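Local coordinates for cellulose hydrolase (Bacillus licheniformis, PDB 4YZT), which cleaves internal beta-1,4-glucosidic bonds in cellulose, as an endoglucanase of glycoside hydrolase family 5, at residues E108-L113 against R154-I159; R147-S152 against G187-R192. All blocks are in the same frame, centred on the assembly; numbering follows the deposited sequence.

Contact 1: E108-L113 against R154-I159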
loop_
_atom_site.group_PDB
_atom_site.type_symbol
_atom_site.label_atom_id
_atom_site.label_comp_id
_atom_site.label_asym_id
_atom_site.label_seq_id
_atom_site.Cartn_x
_atom_site.Cartn_y
_atom_site.Cartn_z
ATOM N N GLU A 108 -14.959 -18.598 2.528
ATOM C CA GLU A 108 -16.122 -17.728 2.360
ATOM C C GLU A 108 -15.787 -16.300 1.946
ATOM O O GLU A 108 -16.655 -15.429 1.991
ATOM C CB GLU A 108 -16.957 -17.703 3.643
ATOM C CG GLU A 108 -17.386 -19.068 4.093
ATOM C CD GLU A 108 -18.774 -19.398 3.603
ATOM O OE1 GLU A 108 -19.011 -19.315 2.382
ATOM O OE2 GLU A 108 -19.629 -19.717 4.462
ATOM N N PHE A 109 -14.542 -16.053 1.538
ATOM C CA PHE A 109 -14.190 -14.763 0.933
ATOM C C PHE A 109 -14.983 -14.486 -0.344
ATOM O O PHE A 109 -15.325 -15.409 -1.105
ATOM C CB PHE A 109 -12.697 -14.707 0.570
ATOM C CG PHE A 109 -11.765 -14.655 1.751
ATOM C CD1 PHE A 109 -11.806 -13.589 2.647
ATOM C CD2 PHE A 109 -10.804 -15.635 1.935
ATOM C CE1 PHE A 109 -10.923 -13.530 3.727
ATOM C CE2 PHE A 109 -9.924 -15.579 3.008
ATOM C CZ PHE A 109 -9.985 -14.530 3.911
ATOM N N TYR A 110 -15.242 -13.215 -0.611
ATOM C CA TYR A 110 -15.525 -12.827 -1.983
ATOM C C TYR A 110 -14.158 -12.701 -2.637
ATOM O O TYR A 110 -13.222 -12.201 -2.019
ATOM C CB TYR A 110 -16.323 -11.532 -2.057
ATOM C CG TYR A 110 -17.785 -11.746 -1.763
ATOM C CD1 TYR A 110 -18.220 -11.959 -0.462
ATOM C CD2 TYR A 110 -18.728 -11.755 -2.782
ATOM C CE1 TYR A 110 -19.549 -12.160 -0.173
ATOM C CE2 TYR A 110 -20.072 -11.961 -2.501
ATOM C CZ TYR A 110 -20.467 -12.162 -1.195
ATOM O OH TYR A 110 -21.791 -12.371 -0.902
ATOM N N VAL A 111 -14.028 -13.186 -3.864
ATOM C CA VAL A 111 -12.712 -13.352 -4.462
ATOM C C VAL A 111 -12.663 -12.699 -5.844
ATOM O O VAL A 111 -13.560 -12.926 -6.650
ATOM C CB VAL A 111 -12.339 -14.854 -4.585
ATOM C CG1 VAL A 111 -10.952 -15.018 -5.214
ATOM C CG2 VAL A 111 -12.410 -15.559 -3.215
ATOM N N VAL A 112 -11.630 -11.880 -6.096
ATOM C CA VAL A 112 -11.424 -11.265 -7.405
ATOM C C VAL A 112 -10.283 -11.968 -8.141
ATOM O O VAL A 112 -9.140 -11.967 -7.676
ATOM C CB VAL A 112 -11.114 -9.767 -7.280
ATOM C CG1 VAL A 112 -10.774 -9.141 -8.655
ATOM C CG2 VAL A 112 -12.294 -9.053 -6.627
ATOM N N LEU A 113 -10.599 -12.568 -9.287
ATOM C CA LEU A 113 -9.578 -13.222 -10.103
ATOM C C LEU A 113 -9.356 -12.387 -11.357
ATOM O O LEU A 113 -10.336 -11.985 -11.998
ATOM C CB LEU A 113 -10.000 -14.650 -10.459
ATOM C CG LEU A 113 -9.104 -15.477 -11.398
ATOM C CD1 LEU A 113 -7.775 -15.841 -10.747
ATOM C CD2 LEU A 113 -9.836 -16.733 -11.875
ATOM N N ARG A 154 -19.591 -15.784 -5.350
ATOM C CA ARG A 154 -18.609 -15.009 -4.597
ATOM C C ARG A 154 -17.307 -14.857 -5.382
ATOM O O ARG A 154 -16.411 -14.123 -4.965
ATOM C CB ARG A 154 -18.332 -15.637 -3.227
ATOM C CG ARG A 154 -19.545 -15.563 -2.296
ATOM C CD ARG A 154 -19.236 -15.813 -0.828
ATOM N NE ARG A 154 -20.467 -15.616 -0.057
ATOM C CZ ARG A 154 -20.537 -15.245 1.223
ATOM N NH1 ARG A 154 -19.437 -15.023 1.938
ATOM N NH2 ARG A 154 -21.729 -15.097 1.789
ATOM N N LEU A 155 -17.205 -15.518 -6.529
ATOM C CA LEU A 155 -16.041 -15.291 -7.385
ATOM C C LEU A 155 -16.390 -14.279 -8.476
ATOM O O LEU A 155 -17.368 -14.449 -9.214
ATOM C CB LEU A 155 -15.533 -16.604 -7.997
ATOM C CG LEU A 155 -14.350 -16.493 -8.986
ATOM C CD1 LEU A 155 -13.064 -15.974 -8.326
ATOM C CD2 LEU A 155 -14.109 -17.831 -9.664
ATOM N N LEU A 156 -15.588 -13.221 -8.541
ATOM C CA LEU A 156 -15.726 -12.144 -9.515
ATOM C C LEU A 156 -14.590 -12.245 -10.535
ATOM O O LEU A 156 -13.483 -12.658 -10.189
ATOM C CB LEU A 156 -15.690 -10.767 -8.835
ATOM C CG LEU A 156 -16.815 -10.354 -7.863
ATOM C CD1 LEU A 156 -16.603 -10.961 -6.487
ATOM C CD2 LEU A 156 -16.905 -8.837 -7.747
ATOM N N PHE A 157 -14.859 -11.872 -11.784
ATOM C CA PHE A 157 -13.793 -11.779 -12.793
ATOM C C PHE A 157 -13.434 -10.321 -13.045
ATOM O O PHE A 157 -14.326 -9.498 -13.274
ATOM C CB PHE A 157 -14.200 -12.395 -14.140
ATOM C CG PHE A 157 -14.456 -13.884 -14.122
ATOM C CD1 PHE A 157 -13.962 -14.697 -13.127
ATOM C CD2 PHE A 157 -15.204 -14.464 -15.142
ATOM C CE1 PHE A 157 -14.215 -16.080 -13.139
ATOM C CE2 PHE A 157 -15.464 -15.836 -15.163
ATOM C CZ PHE A 157 -14.964 -16.642 -14.161
ATOM N N GLU A 158 -12.140 -10.008 -13.036
ATOM C CA GLU A 158 -11.653 -8.687 -13.438
ATOM C C GLU A 158 -10.900 -8.801 -14.772
ATOM O O GLU A 158 -9.878 -9.476 -14.866
ATOM C CB GLU A 158 -10.755 -8.077 -12.362
ATOM C CG GLU A 158 -10.128 -6.751 -12.800
ATOM C CD GLU A 158 -9.124 -6.210 -11.781
ATOM O OE1 GLU A 158 -8.770 -6.950 -10.838
ATOM O OE2 GLU A 158 -8.683 -5.051 -11.937
ATOM N N ILE A 159 -11.423 -8.154 -15.805
ATOM C CA ILE A 159 -10.915 -8.335 -17.173
ATOM C C ILE A 159 -9.397 -8.110 -17.356
ATOM O O ILE A 159 -8.717 -8.974 -17.921
ATOM C CB ILE A 159 -11.683 -7.423 -18.149
ATOM C CG1 ILE A 159 -13.180 -7.748 -18.095
ATOM C CG2 ILE A 159 -11.181 -7.597 -19.586
ATOM C CD1 ILE A 159 -13.477 -9.211 -18.393
#
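Strands 110-113 and 155-158 are the third and fourth strands of the closed parallel (beta/alpha)8 barrel, and V111, V112 and L113 pair with L155, L156 and F157. Four backbone hydrogen bonds join them. V111 N binds R154 O at 2.8 Å, and V111 O accepts from L156 N. L113 N then binds L156 O, and L113 O accepts from E158 N at 2.9 Å. On the face shared by V111, L113, L155 and F157, L155 CD1 packs on V111 CG1 at 3.9 Å.

At the start of the pair, R154 lies across the ring of Y110. Its CG sits over one ring face in a CH-pi contact, 3.7 Å from the centroid. The chain runs extended from CG to NE, with CD anti to CA (chi2 -164°). The guanidinium is turned 24° from the ring plane, with Y110 CE1 over one face. R154 NH1 gives a hydrogen bond of 2.8 Å to E108 O, in the carbonyl plane and on a lone pair. An alanine at R154 would probably leave E108 O without this donor and the Y110 face with less cover. E108 OE1 is over the opposite guanidinium face, near enough only for the charges to interact.

At the other end, V112 CG1 touches E158 OE1 at 3.7 Å, and that oxygen is in a salt bridge with R72 NE.

Contact 2: R147-S152 against G187-R192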
loop_
_atom_site.group_PDB
_atom_site.type_symbol
_atom_site.label_atom_id
_atom_site.label_comp_id
_atom_site.label_asym_id
_atom_site.label_seq_id
_atom_site.Cartn_x
_atom_site.Cartn_y
_atom_site.Cartn_z
ATOM N N ARG A 147 -13.105 -22.660 -17.200
ATOM C CA ARG A 147 -12.605 -23.373 -16.025
ATOM C C ARG A 147 -13.370 -22.976 -14.759
ATOM O O ARG A 147 -13.704 -23.822 -13.940
ATOM C CB ARG A 147 -11.104 -23.114 -15.825
ATOM C CG ARG A 147 -10.505 -23.771 -14.568
ATOM C CD ARG A 147 -10.721 -25.297 -14.536
ATOM N NE ARG A 147 -9.720 -26.010 -15.328
ATOM C CZ ARG A 147 -8.641 -26.594 -14.816
ATOM N NH1 ARG A 147 -8.428 -26.577 -13.507
ATOM N NH2 ARG A 147 -7.781 -27.201 -15.610
ATOM N N PHE A 148 -13.654 -21.686 -14.610
ATOM C CA PHE A 148 -14.244 -21.172 -13.376
ATOM C C PHE A 148 -15.748 -20.907 -13.501
ATOM O O PHE A 148 -16.352 -20.286 -12.631
ATOM C CB PHE A 148 -13.494 -19.896 -12.954
ATOM C CG PHE A 148 -12.083 -20.162 -12.493
ATOM C CD1 PHE A 148 -11.823 -20.439 -11.152
ATOM C CD2 PHE A 148 -11.022 -20.158 -13.394
ATOM C CE1 PHE A 148 -10.513 -20.694 -10.707
ATOM C CE2 PHE A 148 -9.714 -20.411 -12.962
ATOM C CZ PHE A 148 -9.465 -20.689 -11.612
ATOM N N LYS A 149 -16.340 -21.409 -14.578
ATOM C CA LYS A 149 -17.758 -21.187 -14.886
ATOM C C LYS A 149 -18.733 -21.559 -13.750
ATOM O O LYS A 149 -19.729 -20.865 -13.514
ATOM C CB LYS A 149 -18.120 -21.975 -16.147
ATOM C CG LYS A 149 -19.607 -21.969 -16.480
ATOM C CD LYS A 149 -19.898 -22.683 -17.798
ATOM C CE LYS A 149 -21.399 -22.779 -18.034
ATOM N NZ LYS A 149 -21.745 -23.402 -19.351
ATOM N N ASN A 150 -18.430 -22.644 -13.043
ATOM C CA ASN A 150 -19.358 -23.230 -12.086
ATOM C C ASN A 150 -19.084 -22.876 -10.639
ATOM O O ASN A 150 -19.749 -23.395 -9.728
ATOM C CB ASN A 150 -19.348 -24.745 -12.252
ATOM C CG ASN A 150 -19.831 -25.158 -13.614
ATOM O OD1 ASN A 150 -20.853 -24.658 -14.094
ATOM N ND2 ASN A 150 -19.083 -26.038 -14.271
ATOM N N LYS A 151 -18.102 -21.998 -10.427
ATOM C CA LYS A 151 -17.781 -21.507 -9.097
ATOM C C LYS A 151 -18.891 -20.614 -8.552
ATOM O O LYS A 151 -19.640 -19.999 -9.323
ATOM C CB LYS A 151 -16.463 -20.742 -9.120
ATOM C CG LYS A 151 -15.274 -21.566 -9.637
ATOM C CD LYS A 151 -14.983 -22.771 -8.718
ATOM C CE LYS A 151 -13.808 -23.590 -9.279
ATOM N NZ LYS A 151 -13.474 -24.800 -8.456
ATOM N N SER A 152 -18.992 -20.515 -7.232
ATOM C CA SER A 152 -20.072 -19.730 -6.645
ATOM C C SER A 152 -19.974 -18.254 -7.042
ATOM O O SER A 152 -18.932 -17.779 -7.546
ATOM C CB SER A 152 -20.080 -19.866 -5.125
ATOM O OG SER A 152 -19.482 -18.747 -4.483
ATOM N N GLY A 187 -24.368 -20.564 -18.174
ATOM C CA GLY A 187 -24.448 -21.021 -16.791
ATOM C C GLY A 187 -24.294 -19.862 -15.814
ATOM O O GLY A 187 -24.856 -18.790 -16.038
ATOM N N LYS A 188 -23.528 -20.058 -14.743
ATOM C CA LYS A 188 -23.339 -18.996 -13.754
ATOM C C LYS A 188 -22.537 -17.800 -14.296
ATOM O O LYS A 188 -22.612 -16.701 -13.737
ATOM C CB LYS A 188 -22.666 -19.548 -12.490
ATOM C CG LYS A 188 -23.568 -20.507 -11.701
ATOM C CD LYS A 188 -22.916 -20.985 -10.399
ATOM C CE LYS A 188 -22.791 -19.859 -9.371
ATOM N NZ LYS A 188 -24.039 -19.659 -8.569
ATOM N N ASN A 189 -21.789 -17.998 -15.383
ATOM C CA ASN A 189 -21.074 -16.889 -16.010
ATOM C C ASN A 189 -22.049 -15.914 -16.664
ATOM O O ASN A 189 -21.679 -14.797 -17.028
ATOM C CB ASN A 189 -20.064 -17.396 -17.041
ATOM C CG ASN A 189 -18.798 -17.923 -16.398
ATOM O OD1 ASN A 189 -18.606 -17.775 -15.196
ATOM N ND2 ASN A 189 -17.916 -18.517 -17.200
ATOM N N GLY A 190 -23.300 -16.344 -16.814
ATOM C CA GLY A 190 -24.337 -15.466 -17.330
ATOM C C GLY A 190 -24.627 -14.324 -16.374
ATOM O O GLY A 190 -24.987 -13.222 -16.797
ATOM N N GLN A 191 -24.453 -14.576 -15.081
ATOM C CA GLN A 191 -24.763 -13.566 -14.079
ATOM C C GLN A 191 -23.576 -13.173 -13.209
ATOM O O GLN A 191 -23.708 -12.321 -12.320
ATOM C CB GLN A 191 -25.904 -14.055 -13.181
ATOM C CG GLN A 191 -27.206 -14.310 -13.931
ATOM C CD GLN A 191 -27.778 -13.038 -14.527
ATOM O OE1 GLN A 191 -27.783 -11.981 -13.885
ATOM N NE2 GLN A 191 -28.260 -13.127 -15.761
ATOM N N ARG A 192 -22.414 -13.771 -13.453
ATOM C CA ARG A 192 -21.253 -13.487 -12.613
ATOM C C ARG A 192 -20.879 -12.006 -12.682
ATOM O O ARG A 192 -20.978 -11.383 -13.743
ATOM C CB ARG A 192 -20.062 -14.357 -13.018
ATOM C CG ARG A 192 -18.887 -14.254 -12.051
ATOM C CD ARG A 192 -17.783 -15.249 -12.380
ATOM N NE ARG A 192 -18.312 -16.592 -12.519
ATOM C CZ ARG A 192 -18.646 -17.381 -11.500
ATOM N NH1 ARG A 192 -18.518 -16.959 -10.251
ATOM N NH2 ARG A 192 -19.126 -18.589 -11.738
HETATM O O HOH W 1 -22.686 -22.655 -14.226
#
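The chain at K149 passes close to N189, with CA atoms 5.5 Å apart, where a type I beta turn from F148 to K151 faces a loop whose residues 188-190 are helical in backbone angles. The guanidinium of R192 reaches into this turn and is gripped at its edge by carbonyl oxygens. Its NH2 donates to K151 O at 2.8 Å in a nearly straight bond (N-H...O 167°). The same nitrogen donates to K149 O at 2.9 Å, from above that carbonyl plane. NH1 donates to S152 O at 2.9 Å, again from above the carbonyl plane, and makes a weak bond to K151 O. NH1 also has L155 O as a partner. On the third nitrogen, NE binds N189 OD1 at 2.9 Å, almost straight at 176°. All these acceptors, L155 O included, lie near the guanidinium plane, and bonds on all three nitrogens fix its rotation.

Both segments are loops of the (beta/alpha)8 barrel that lead from a helix into the next strand: 130-147 into 155-158, and 168-184 into 194-196. The arginine thus ties two successive helix-to-strand connections together.

N189 lies against K149, with ND2 3.6 Å from K149 CB. The amide is held by T185 OG1 and A145 O. K149 has CG anti to its backbone N (chi1 173°) and stays extended, so that CE passes G187 and NZ bonds T185 O. A side chain at G187 would run into K149 CE, and its positive phi also favours glycine. K188 bends at its far end, and its CE comes up to K151 O. One water donates to N150 OD1 at 2.7 Å and accepts from K188 N.

In the fold
Both contacts belong to the same catalytic-module barrel, and their centres are about 11 Å apart. Their segments alternate along the chain: 108-113, 147-152, 154-159, then 187-192. Contact 1 pairs the third and fourth strands. Contact 2 joins the loops that enter the fourth and fifth strands. The two meet directly, since R192 NH1 probably bonds L155 O and the F157 ring packs on R192 CD and F148 CB. Helix 91-105 covers side chains of both contacts. Contact 2 is farther from the centre of the chain, while the side chain of E158, at the far end of contact 1, is about 8 Å from a bound glucose unit.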